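Local coordinates for kinetochore protein Mis16 (Schizosaccharomyces japonicus, PDB 4XYH) that recognises histone H4 and the CENP-A chaperone Scm3, and so probably helps to deliver CENP-A to centromeric chromatin, at residues Q261-R266 with S271-C276; N87-A92 with D145-L150; T252-D257 with L297-A302. All coordinates share one frame; numbering follows the deposited sequence.

Interaction 1 of 3, residues Q261-R266 with S271-C276; sequences QIHDTR and SSASQC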
ATOM      1  N   GLN A 261      -3.163  15.937   6.630  1.00 19.58           N
ATOM      2  CA  GLN A 261      -2.212  16.952   7.081  1.00 19.95           C
ATOM      3  C   GLN A 261      -0.932  16.924   6.263  1.00 21.36           C
ATOM      4  O   GLN A 261      -0.543  15.894   5.716  1.00 21.41           O
ATOM      5  CB  GLN A 261      -1.905  16.796   8.580  1.00 17.74           C
ATOM      6  CG  GLN A 261      -3.153  16.728   9.478  1.00 22.38           C
ATOM      7  CD  GLN A 261      -2.835  16.910  10.949  1.00 21.79           C
ATOM      8  OE1 GLN A 261      -1.842  17.530  11.298  1.00 23.92           O
ATOM      9  NE2 GLN A 261      -3.680  16.366  11.816  1.00 18.49           N
ATOM     10  N   ILE A 262      -0.300  18.089   6.157  1.00 22.55           N
ATOM     11  CA  ILE A 262       0.973  18.216   5.465  1.00 20.29           C
ATOM     12  C   ILE A 262       1.983  18.661   6.489  1.00 23.97           C
ATOM     13  O   ILE A 262       1.744  19.622   7.221  1.00 25.19           O
ATOM     14  CB  ILE A 262       0.917  19.232   4.306  1.00 21.64           C
ATOM     15  CG1 ILE A 262      -0.163  18.831   3.299  1.00 19.31           C
ATOM     16  CG2 ILE A 262       2.280  19.339   3.640  1.00 16.99           C
ATOM     17  CD1 ILE A 262       0.149  17.531   2.565  1.00 19.36           C
ATOM     18  N   HIS A 263       3.095  17.950   6.569  1.00 20.72           N
ATOM     19  CA  HIS A 263       4.103  18.284   7.548  1.00 23.33           C
ATOM     20  C   HIS A 263       5.370  18.690   6.843  1.00 25.25           C
ATOM     21  O   HIS A 263       5.717  18.106   5.808  1.00 23.23           O
ATOM     22  CB  HIS A 263       4.373  17.100   8.479  1.00 22.49           C
ATOM     23  CG  HIS A 263       3.130  16.426   8.960  1.00 21.52           C
ATOM     24  ND1 HIS A 263       2.446  16.841  10.080  1.00 16.03           N
ATOM     25  CD2 HIS A 263       2.427  15.384   8.456  1.00 17.79           C
ATOM     26  CE1 HIS A 263       1.380  16.081  10.252  1.00 20.62           C
ATOM     27  NE2 HIS A 263       1.350  15.186   9.282  1.00 23.11           N
ATOM     28  N   ASP A 264       6.048  19.689   7.411  1.00 26.10           N
ATOM     29  CA  ASP A 264       7.390  20.094   6.994  1.00 27.34           C
ATOM     30  C   ASP A 264       8.412  19.514   7.972  1.00 32.03           C
ATOM     31  O   ASP A 264       8.548  20.007   9.098  1.00 30.63           O
ATOM     32  CB  ASP A 264       7.497  21.623   6.944  1.00 31.04           C
ATOM     33  CG  ASP A 264       8.845  22.114   6.407  1.00 37.56           C
ATOM     34  OD1 ASP A 264       9.809  21.320   6.348  1.00 37.35           O
ATOM     35  OD2 ASP A 264       8.947  23.312   6.052  1.00 44.58           O
ATOM     36  N   THR A 265       9.148  18.489   7.542  1.00 29.55           N
ATOM     37  CA  THR A 265      10.012  17.752   8.471  1.00 32.65           C
ATOM     38  C   THR A 265      11.269  18.525   8.880  1.00 36.82           C
ATOM     39  O   THR A 265      12.041  18.057   9.721  1.00 35.35           O
ATOM     40  CB  THR A 265      10.441  16.380   7.894  1.00 30.14           C
ATOM     41  OG1 THR A 265      11.141  16.556   6.652  1.00 32.99           O
ATOM     42  CG2 THR A 265       9.228  15.508   7.672  1.00 24.46           C
ATOM     43  N   ARG A 266      11.459  19.712   8.306  1.00 36.59           N
ATOM     44  CA  ARG A 266      12.564  20.578   8.702  1.00 38.12           C
ATOM     45  C   ARG A 266      12.251  21.339   9.997  1.00 38.50           C
ATOM     46  O   ARG A 266      13.144  21.849  10.662  1.00 47.90           O
ATOM     47  CB  ARG A 266      12.898  21.555   7.575  1.00 36.75           C
ATOM     48  CG  ARG A 266      13.594  20.899   6.390  1.00 35.99           C
ATOM     49  CD  ARG A 266      13.538  21.781   5.156  1.00 32.68           C
ATOM     50  NE  ARG A 266      12.211  22.365   4.996  1.00 39.66           N
ATOM     51  CZ  ARG A 266      11.782  22.978   3.897  1.00 41.26           C
ATOM     52  NH1 ARG A 266      12.573  23.085   2.842  1.00 37.17           N
ATOM     53  NH2 ARG A 266      10.552  23.477   3.853  1.00 38.10           N
ATOM     54  N   SER A 271       6.374  23.204  16.341  1.00 48.41           N
ATOM     55  CA  SER A 271       5.687  23.826  15.217  1.00 42.42           C
ATOM     56  C   SER A 271       4.380  23.110  14.927  1.00 41.84           C
ATOM     57  O   SER A 271       4.116  22.025  15.444  1.00 44.16           O
ATOM     58  CB  SER A 271       6.567  23.822  13.963  1.00 45.42           C
ATOM     59  OG  SER A 271       7.784  24.524  14.179  1.00 52.09           O
ATOM     60  N   SER A 272       3.561  23.734  14.096  1.00 39.73           N
ATOM     61  CA  SER A 272       2.297  23.161  13.695  1.00 36.54           C
ATOM     62  C   SER A 272       2.437  22.448  12.355  1.00 35.94           C
ATOM     63  O   SER A 272       3.437  22.622  11.650  1.00 30.11           O
ATOM     64  CB  SER A 272       1.231  24.252  13.607  1.00 40.76           C
ATOM     65  OG  SER A 272       1.035  24.863  14.873  1.00 51.97           O
ATOM     66  N   ALA A 273       1.443  21.634  12.013  1.00 29.60           N
ATOM     67  CA  ALA A 273       1.333  21.120  10.655  1.00 25.58           C
ATOM     68  C   ALA A 273       1.303  22.306   9.697  1.00 30.00           C
ATOM     69  O   ALA A 273       0.645  23.304   9.984  1.00 34.35           O
ATOM     70  CB  ALA A 273       0.081  20.271  10.500  1.00 24.30           C
ATOM     71  N   SER A 274       2.023  22.212   8.581  1.00 27.84           N
ATOM     72  CA  SER A 274       1.959  23.226   7.527  1.00 26.84           C
ATOM     73  C   SER A 274       0.556  23.382   6.953  1.00 26.75           C
ATOM     74  O   SER A 274       0.137  24.481   6.601  1.00 33.08           O
ATOM     75  CB  SER A 274       2.929  22.886   6.396  1.00 29.74           C
ATOM     76  OG  SER A 274       4.270  22.925   6.855  1.00 35.44           O
ATOM     77  N   GLN A 275      -0.163  22.274   6.840  1.00 26.48           N
ATOM     78  CA  GLN A 275      -1.542  22.296   6.364  1.00 27.50           C
ATOM     79  C   GLN A 275      -2.310  21.224   7.105  1.00 25.44           C
ATOM     80  O   GLN A 275      -1.775  20.140   7.357  1.00 24.26           O
ATOM     81  CB  GLN A 275      -1.637  22.049   4.846  1.00 24.97           C
ATOM     82  CG  GLN A 275      -1.250  23.225   3.966  1.00 30.78           C
ATOM     83  CD  GLN A 275      -2.045  23.257   2.662  1.00 30.33           C
ATOM     84  OE1 GLN A 275      -1.557  22.847   1.612  1.00 32.02           O
ATOM     85  NE2 GLN A 275      -3.275  23.749   2.732  1.00 30.16           N
ATOM     86  N   CYS A 276      -3.563  21.514   7.444  1.00 26.51           N
ATOM     87  CA  CYS A 276      -4.411  20.541   8.118  1.00 20.80           C
ATOM     88  C   CYS A 276      -5.870  20.828   7.825  1.00 26.46           C
ATOM     89  O   CYS A 276      -6.396  21.867   8.221  1.00 33.17           O
ATOM     90  CB  CYS A 276      -4.163  20.560   9.632  1.00 21.06           C
ATOM     91  SG  CYS A 276      -5.323  19.515  10.585  1.00 28.49           S
TER
HETATM   92  O   HOH W   1       4.700  21.442   9.518  1.00 30.95           O

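Interaction 2 of 3, residues N87-A92 with D145-L150; sequences NYLQVA and DIIATL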
ATOM      1  N   ASN A  87       6.936 -15.313  12.653  1.00 23.93           N
ATOM      2  CA  ASN A  87       6.580 -14.509  11.493  1.00 20.27           C
ATOM      3  C   ASN A  87       7.775 -14.352  10.559  1.00 21.50           C
ATOM      4  O   ASN A  87       8.933 -14.335  11.008  1.00 19.73           O
ATOM      5  CB  ASN A  87       6.064 -13.131  11.917  1.00 16.57           C
ATOM      6  CG  ASN A  87       4.617 -13.165  12.378  1.00 25.58           C
ATOM      7  OD1 ASN A  87       3.685 -13.247  11.562  1.00 23.64           O
ATOM      8  ND2 ASN A  87       4.416 -13.097  13.690  1.00 21.46           N
ATOM      9  N   TYR A  88       7.515 -14.218   9.264  1.00 19.80           N
ATOM     10  CA  TYR A  88       8.623 -13.932   8.356  1.00 21.22           C
ATOM     11  C   TYR A  88       8.373 -12.756   7.448  1.00 19.78           C
ATOM     12  O   TYR A  88       7.258 -12.562   6.937  1.00 20.48           O
ATOM     13  CB  TYR A  88       8.948 -15.133   7.468  1.00 20.84           C
ATOM     14  CG  TYR A  88       9.234 -16.433   8.182  1.00 26.61           C
ATOM     15  CD1 TYR A  88      10.522 -16.751   8.609  1.00 27.07           C
ATOM     16  CD2 TYR A  88       8.230 -17.365   8.383  1.00 29.18           C
ATOM     17  CE1 TYR A  88      10.790 -17.956   9.231  1.00 26.32           C
ATOM     18  CE2 TYR A  88       8.488 -18.573   9.005  1.00 32.82           C
ATOM     19  CZ  TYR A  88       9.767 -18.866   9.425  1.00 29.57           C
ATOM     20  OH  TYR A  88      10.018 -20.069  10.049  1.00 35.73           O
ATOM     21  N   LEU A  89       9.430 -11.983   7.237  1.00 16.03           N
ATOM     22  CA  LEU A  89       9.516 -11.104   6.081  1.00 18.96           C
ATOM     23  C   LEU A  89       9.885 -12.006   4.903  1.00 17.48           C
ATOM     24  O   LEU A  89      10.761 -12.865   5.035  1.00 18.01           O
ATOM     25  CB  LEU A  89      10.556  -9.997   6.302  1.00 13.51           C
ATOM     26  CG  LEU A  89      10.780  -9.027   5.151  1.00 16.85           C
ATOM     27  CD1 LEU A  89       9.516  -8.186   4.886  1.00  9.17           C
ATOM     28  CD2 LEU A  89      12.002  -8.122   5.453  1.00 14.30           C
ATOM     29  N   GLN A  90       9.225 -11.830   3.764  1.00 15.08           N
ATOM     30  CA  GLN A  90       9.362 -12.787   2.668  1.00 16.47           C
ATOM     31  C   GLN A  90       9.629 -12.117   1.335  1.00 19.22           C
ATOM     32  O   GLN A  90       9.080 -11.048   1.034  1.00 18.82           O
ATOM     33  CB  GLN A  90       8.095 -13.653   2.535  1.00 20.57           C
ATOM     34  CG  GLN A  90       7.742 -14.452   3.779  1.00 22.28           C
ATOM     35  CD  GLN A  90       6.524 -15.350   3.592  1.00 30.58           C
ATOM     36  OE1 GLN A  90       6.601 -16.554   3.808  1.00 33.22           O
ATOM     37  NE2 GLN A  90       5.388 -14.759   3.227  1.00 26.06           N
ATOM     38  N   VAL A  91      10.471 -12.762   0.537  1.00 20.27           N
ATOM     39  CA  VAL A  91      10.681 -12.374  -0.852  1.00 22.28           C
ATOM     40  C   VAL A  91      10.147 -13.498  -1.727  1.00 25.61           C
ATOM     41  O   VAL A  91      10.501 -14.661  -1.533  1.00 23.52           O
ATOM     42  CB  VAL A  91      12.167 -12.126  -1.198  1.00 21.19           C
ATOM     43  CG1 VAL A  91      12.314 -11.716  -2.678  1.00 18.39           C
ATOM     44  CG2 VAL A  91      12.765 -11.080  -0.278  1.00 20.52           C
ATOM     45  N   ALA A  92       9.283 -13.150  -2.675  1.00 26.86           N
ATOM     46  CA  ALA A  92       8.734 -14.133  -3.599  1.00 27.04           C
ATOM     47  C   ALA A  92       9.204 -13.831  -5.013  1.00 23.22           C
ATOM     48  O   ALA A  92       9.422 -12.674  -5.360  1.00 22.68           O
ATOM     49  CB  ALA A  92       7.220 -14.138  -3.537  1.00 23.44           C
ATOM     50  N   ASP A 145      17.742  -3.297  -1.367  1.00 19.46           N
ATOM     51  CA  ASP A 145      18.232  -4.331  -0.453  1.00 18.10           C
ATOM     52  C   ASP A 145      17.942  -3.953   0.990  1.00 20.00           C
ATOM     53  O   ASP A 145      18.018  -4.793   1.894  1.00 23.00           O
ATOM     54  CB  ASP A 145      19.746  -4.570  -0.608  1.00 22.23           C
ATOM     55  CG  ASP A 145      20.112  -5.358  -1.869  1.00 31.70           C
ATOM     56  OD1 ASP A 145      19.301  -6.197  -2.339  1.00 22.70           O
ATOM     57  OD2 ASP A 145      21.243  -5.134  -2.371  1.00 35.12           O
ATOM     58  N   ILE A 146      17.659  -2.678   1.212  1.00 17.40           N
ATOM     59  CA  ILE A 146      17.318  -2.195   2.545  1.00 19.13           C
ATOM     60  C   ILE A 146      15.783  -2.179   2.720  1.00 17.34           C
ATOM     61  O   ILE A 146      15.079  -1.465   2.002  1.00 17.73           O
ATOM     62  CB  ILE A 146      17.912  -0.772   2.799  1.00 19.08           C
ATOM     63  CG1 ILE A 146      19.438  -0.780   2.589  1.00 21.43           C
ATOM     64  CG2 ILE A 146      17.526  -0.252   4.160  1.00 16.77           C
ATOM     65  CD1 ILE A 146      20.195  -1.700   3.537  1.00 15.59           C
ATOM     66  N   ILE A 147      15.269  -2.988   3.649  1.00 18.42           N
ATOM     67  CA  ILE A 147      13.818  -3.081   3.882  1.00 16.08           C
ATOM     68  C   ILE A 147      13.471  -2.499   5.255  1.00 19.98           C
ATOM     69  O   ILE A 147      14.156  -2.785   6.253  1.00 16.85           O
ATOM     70  CB  ILE A 147      13.291  -4.541   3.838  1.00 16.41           C
ATOM     71  CG1 ILE A 147      13.846  -5.322   2.640  1.00 13.81           C
ATOM     72  CG2 ILE A 147      11.736  -4.575   3.893  1.00 16.67           C
ATOM     73  CD1 ILE A 147      13.437  -4.772   1.307  1.00 13.79           C
ATOM     74  N   ALA A 148      12.432  -1.666   5.307  1.00 15.55           N
ATOM     75  CA  ALA A 148      11.871  -1.238   6.587  1.00 18.05           C
ATOM     76  C   ALA A 148      10.540  -1.946   6.799  1.00 13.73           C
ATOM     77  O   ALA A 148       9.808  -2.173   5.840  1.00 17.00           O
ATOM     78  CB  ALA A 148      11.690   0.270   6.631  1.00 12.04           C
ATOM     79  N   THR A 149      10.225  -2.307   8.041  1.00 16.93           N
ATOM     80  CA  THR A 149       8.909  -2.880   8.348  1.00 14.86           C
ATOM     81  C   THR A 149       8.355  -2.287   9.619  1.00 15.94           C
ATOM     82  O   THR A 149       9.089  -1.669  10.376  1.00 14.68           O
ATOM     83  CB  THR A 149       8.925  -4.427   8.546  1.00 15.61           C
ATOM     84  OG1 THR A 149       9.445  -4.747   9.844  1.00 16.81           O
ATOM     85  CG2 THR A 149       9.728  -5.144   7.475  1.00 11.61           C
ATOM     86  N   LEU A 150       7.055  -2.490   9.852  1.00 16.33           N
ATOM     87  CA  LEU A 150       6.416  -2.202  11.140  1.00 14.69           C
ATOM     88  C   LEU A 150       5.944  -3.506  11.774  1.00 19.15           C
ATOM     89  O   LEU A 150       5.192  -4.270  11.150  1.00 17.96           O
ATOM     90  CB  LEU A 150       5.224  -1.273  10.966  1.00 15.16           C
ATOM     91  CG  LEU A 150       5.458   0.230  10.966  1.00 20.46           C
ATOM     92  CD1 LEU A 150       4.146   0.962  10.585  1.00 19.42           C
ATOM     93  CD2 LEU A 150       5.999   0.694  12.326  1.00 15.60           C
TER

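Interaction 3 of 3, residues T252-D257 with L297-A302; sequences TSVSDD and LATASA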
ATOM      1  N   THR A 252       2.976  13.804   4.058  1.00 19.14           N
ATOM      2  CA  THR A 252       1.539  13.863   4.286  1.00 18.71           C
ATOM      3  C   THR A 252       1.044  12.692   5.145  1.00 20.80           C
ATOM      4  O   THR A 252       1.597  11.593   5.086  1.00 20.61           O
ATOM      5  CB  THR A 252       0.745  13.879   2.972  1.00 19.23           C
ATOM      6  OG1 THR A 252      -0.643  14.030   3.282  1.00 17.58           O
ATOM      7  CG2 THR A 252       0.944  12.589   2.181  1.00 16.54           C
ATOM      8  N   SER A 253       0.002  12.924   5.937  1.00 18.93           N
ATOM      9  CA  SER A 253      -0.571  11.854   6.769  1.00 17.00           C
ATOM     10  C   SER A 253      -2.084  11.957   6.817  1.00 20.01           C
ATOM     11  O   SER A 253      -2.630  13.033   6.631  1.00 19.15           O
ATOM     12  CB  SER A 253      -0.011  11.902   8.195  1.00 17.08           C
ATOM     13  OG  SER A 253      -0.406  13.106   8.852  1.00 20.70           O
ATOM     14  N   VAL A 254      -2.748  10.826   7.051  1.00 19.30           N
ATOM     15  CA  VAL A 254      -4.183  10.766   7.222  1.00 15.45           C
ATOM     16  C   VAL A 254      -4.485   9.856   8.412  1.00 20.81           C
ATOM     17  O   VAL A 254      -3.660   8.997   8.781  1.00 15.74           O
ATOM     18  CB  VAL A 254      -4.904  10.248   5.953  1.00 20.81           C
ATOM     19  CG1 VAL A 254      -4.664  11.184   4.781  1.00 18.54           C
ATOM     20  CG2 VAL A 254      -4.451   8.843   5.601  1.00 17.72           C
ATOM     21  N   SER A 255      -5.667  10.039   9.003  1.00 17.20           N
ATOM     22  CA  SER A 255      -5.978   9.479  10.320  1.00 16.68           C
ATOM     23  C   SER A 255      -7.463   9.129  10.483  1.00 17.57           C
ATOM     24  O   SER A 255      -8.319   9.660   9.774  1.00 16.96           O
ATOM     25  CB  SER A 255      -5.552  10.486  11.409  1.00 17.24           C
ATOM     26  OG  SER A 255      -6.080  10.186  12.692  1.00 16.79           O
ATOM     27  N   ASP A 256      -7.760   8.254  11.440  1.00 18.24           N
ATOM     28  CA  ASP A 256      -9.131   8.031  11.894  1.00 17.99           C
ATOM     29  C   ASP A 256      -9.800   9.338  12.384  1.00 20.84           C
ATOM     30  O   ASP A 256     -11.031   9.427  12.451  1.00 23.34           O
ATOM     31  CB  ASP A 256      -9.162   6.981  13.014  1.00 19.14           C
ATOM     32  CG  ASP A 256      -9.446   5.557  12.499  1.00 25.34           C
ATOM     33  OD1 ASP A 256      -9.262   5.289  11.292  1.00 24.33           O
ATOM     34  OD2 ASP A 256      -9.845   4.690  13.313  1.00 28.93           O
ATOM     35  N   ASP A 257      -9.005  10.357  12.698  1.00 17.07           N
ATOM     36  CA  ASP A 257      -9.565  11.607  13.200  1.00 17.66           C
ATOM     37  C   ASP A 257     -10.118  12.482  12.073  1.00 21.25           C
ATOM     38  O   ASP A 257     -10.473  13.651  12.306  1.00 18.77           O
ATOM     39  CB  ASP A 257      -8.523  12.375  14.036  1.00 16.70           C
ATOM     40  CG  ASP A 257      -7.418  13.036  13.200  1.00 18.05           C
ATOM     41  OD1 ASP A 257      -7.501  13.103  11.946  1.00 16.68           O
ATOM     42  OD2 ASP A 257      -6.442  13.511  13.835  1.00 20.21           O
ATOM     43  N   LEU A 297      -3.125  14.767  -5.148  1.00 20.54           N
ATOM     44  CA  LEU A 297      -3.132  13.601  -4.253  1.00 22.78           C
ATOM     45  C   LEU A 297      -4.550  13.052  -4.042  1.00 20.74           C
ATOM     46  O   LEU A 297      -5.541  13.702  -4.395  1.00 20.04           O
ATOM     47  CB  LEU A 297      -2.498  13.935  -2.895  1.00 20.92           C
ATOM     48  CG  LEU A 297      -3.175  15.004  -2.026  1.00 22.94           C
ATOM     49  CD1 LEU A 297      -2.817  14.794  -0.576  1.00 19.63           C
ATOM     50  CD2 LEU A 297      -2.754  16.406  -2.467  1.00 23.87           C
ATOM     51  N   ALA A 298      -4.634  11.854  -3.464  1.00 17.19           N
ATOM     52  CA  ALA A 298      -5.916  11.196  -3.245  1.00 15.83           C
ATOM     53  C   ALA A 298      -6.025  10.691  -1.821  1.00 19.16           C
ATOM     54  O   ALA A 298      -5.019  10.301  -1.215  1.00 18.56           O
ATOM     55  CB  ALA A 298      -6.095  10.044  -4.223  1.00 14.90           C
ATOM     56  N   THR A 299      -7.247  10.688  -1.292  1.00 16.99           N
ATOM     57  CA  THR A 299      -7.525  10.087   0.004  1.00 17.48           C
ATOM     58  C   THR A 299      -8.609   9.023  -0.131  1.00 22.80           C
ATOM     59  O   THR A 299      -9.582   9.196  -0.876  1.00 21.01           O
ATOM     60  CB  THR A 299      -7.983  11.138   1.057  1.00 18.14           C
ATOM     61  OG1 THR A 299      -9.094  11.890   0.544  1.00 19.21           O
ATOM     62  CG2 THR A 299      -6.850  12.089   1.396  1.00 15.88           C
ATOM     63  N   ALA A 300      -8.427   7.920   0.590  1.00 21.42           N
ATOM     64  CA  ALA A 300      -9.415   6.849   0.653  1.00 20.35           C
ATOM     65  C   ALA A 300     -10.061   6.881   2.028  1.00 21.65           C
ATOM     66  O   ALA A 300      -9.367   6.911   3.042  1.00 21.37           O
ATOM     67  CB  ALA A 300      -8.765   5.494   0.394  1.00 19.57           C
ATOM     68  N   SER A 301     -11.386   6.868   2.068  1.00 20.74           N
ATOM     69  CA  SER A 301     -12.085   7.049   3.324  1.00 19.97           C
ATOM     70  C   SER A 301     -13.011   5.902   3.648  1.00 23.38           C
ATOM     71  O   SER A 301     -13.459   5.182   2.752  1.00 22.63           O
ATOM     72  CB  SER A 301     -12.897   8.343   3.304  1.00 20.23           C
ATOM     73  OG  SER A 301     -13.654   8.476   4.499  1.00 22.21           O
ATOM     74  N   ALA A 302     -13.327   5.776   4.937  1.00 21.48           N
ATOM     75  CA  ALA A 302     -14.355   4.856   5.406  1.00 23.76           C
ATOM     76  C   ALA A 302     -15.762   5.231   4.904  1.00 25.68           C
ATOM     77  O   ALA A 302     -16.698   4.441   5.027  1.00 27.56           O
ATOM     78  CB  ALA A 302     -14.340   4.792   6.942  1.00 22.18           C
TER

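Interaction 1 of 3, residues Q261-R266 with S271-C276
I262 pairs with Q275, and Q261 with C276, where the strand ending at D264 meets the returning strand antiparallel. The backbone of I262 is gripped from both ends: its N donates to Q275 O at 2.8 Å, nearly straight at 167°, and its O takes the longer bond from Q275 N. I262 is matched by two residues, S274 and Q275, a classic beta bulge. The side chains of I262 and Q275 lie side by side, their CB atoms 3.8 Å apart; a beta-branched residue suits this extended strand, and its far end turns away from the returning strand toward L250.

On the other face, the nearly extended chain of Q261 (chi2 -166°) carries its amide past C276, with CD 3.6 Å from SG, until OE1 stands 3.4 Å from the methyl of A273. Its NE2 is held by R233 O and T259 OG1, so the amide is anchored although its neighbours here are largely apolar.

S274 suits the exposed turn: its OG lies 3.5 Å from D264 CB and shares a hydrogen bond with a water that is held by D264 N, from which it accepts, and S272 O, to which it donates. Just past the pairing D264 makes an Asx turn, OD1 accepting from R266 N, and R266 grips the carboxylate side-on, with NH2 2.7 Å from OD2. With an alanine in place of D264, the R266 guanidinium would probably lose its anionic mate and be set free to turn, and the Asx turn would lose its acceptor.

The hairpin forms the outer half of a four-stranded propeller blade. Strand 250-255 flanks 259-264 on its inner side, where I262 touches T252, and I262 also meets L311 in a loop beyond strand 306-310.

Interaction 2 of 3, residues N87-A92 with D145-L150
L89 and T149 mark the nearest approach of two strands from different sheets, their CA atoms 8.6 Å apart, a separation that leaves the backbones unpaired with each other and the meeting to side chains. L89 does the work from its side. Its CG lies anti to the backbone N (chi1 178°), which sends the forked end across the gap, and each methyl finds its own partner: CD2 rests 3.9 Å from I147 CG2, while CD1 comes within 4.0 Å of T149 CG2. The leucine side chain crosses both residues obliquely, straddling two alternate positions on one face of strand 146-150. I147 and T149, both beta-branched, suit an extended strand and offer methyls close to its backbone. T149 is two-sided, its CG2 facing L89 while its OG1 hydrogen-bonds NE2 of H130, which belongs to strand 123-130, the neighbour of 87-97. A137 and F159 also touch both L89 and T149, enclosing the pair within the packing between successive blades of the propeller. Being dispersive and nondirectional, the contact contributes to the join between the sheets by fit and probably by excluding water, while the polar need of the T149 hydroxyl is met by the histidine.

Interaction 3 of 3, residues T252-D257 with L297-A302
Side-to-side packing of two successive blades of a WD40 propeller brings V254 against T299. The second strands of the two blades, 250-255 and 296-301, run almost parallel here, with their touching parts 16° apart in direction. V254 and T299 are nearest in backbone terms, with CA atoms 8.0 Å apart, so that only side chains bridge the gap. V254 CG1 meets T299 CG2 at 4.1 Å, the two side chains crossing at an angle. Each of these methyls lies anti to its own carbonyl carbon; in T299 OG1 sits between the backbone N and the carbonyl carbon (chi1 54°), and CG2 is the branch that meets the valine. Two residues back, the contact thins: L297 CD1 lies 4.5 Å from T252 OG1, a hydroxyl that hydrogen-bonds Q261 O within its own blade.

The polar side of T299 belongs to the structural hydrogen-bond network of WD repeats, in which a histidine, a serine or threonine and a tryptophan are linked inside one blade: OG1 is bonded to both H280 NE2 and W309 NE1. Threonine therefore fits twice over, with a hydroxyl for this network and a methyl for the neighbouring blade. The preceding blade carries the corresponding set, with S253 bonded to H234 and to H263, the latter standing where the tryptophan would be, and with D257 OD2 reaching H234 ND1. Because residues alternate along the strand, S253 points its hydroxyl to the face opposite V254, which is left to an apolar side chain. V284 and V287 of strand 284-289 also touch V254, and F289 touches both T252 and L297. At the strand's end S255 OG accepts from D257 N at 2.9 Å, an ST turn that leads the chain round toward strand 259-264.

In the fold
The three contacts lie at different places in one seven-bladed propeller, inside a blade and between blades. Along the chain interaction 2 comes first and closes before the others begin; interaction 1 falls between the two segments of interaction 3. Interactions 1 and 3 have centres 15 Å apart, and both reach the sheet that runs from strand 238-243 to strand 275-278. Interaction 1 closes that blade at its outer edge, whereas interaction 3 joins it to the next blade. Interaction 2 is another join between successive blades, third strand against second, on the opposite side of the chain's centre from interaction 3, about 25 Å away between centres. Hairpins thus build blades, and side-chain packing links them.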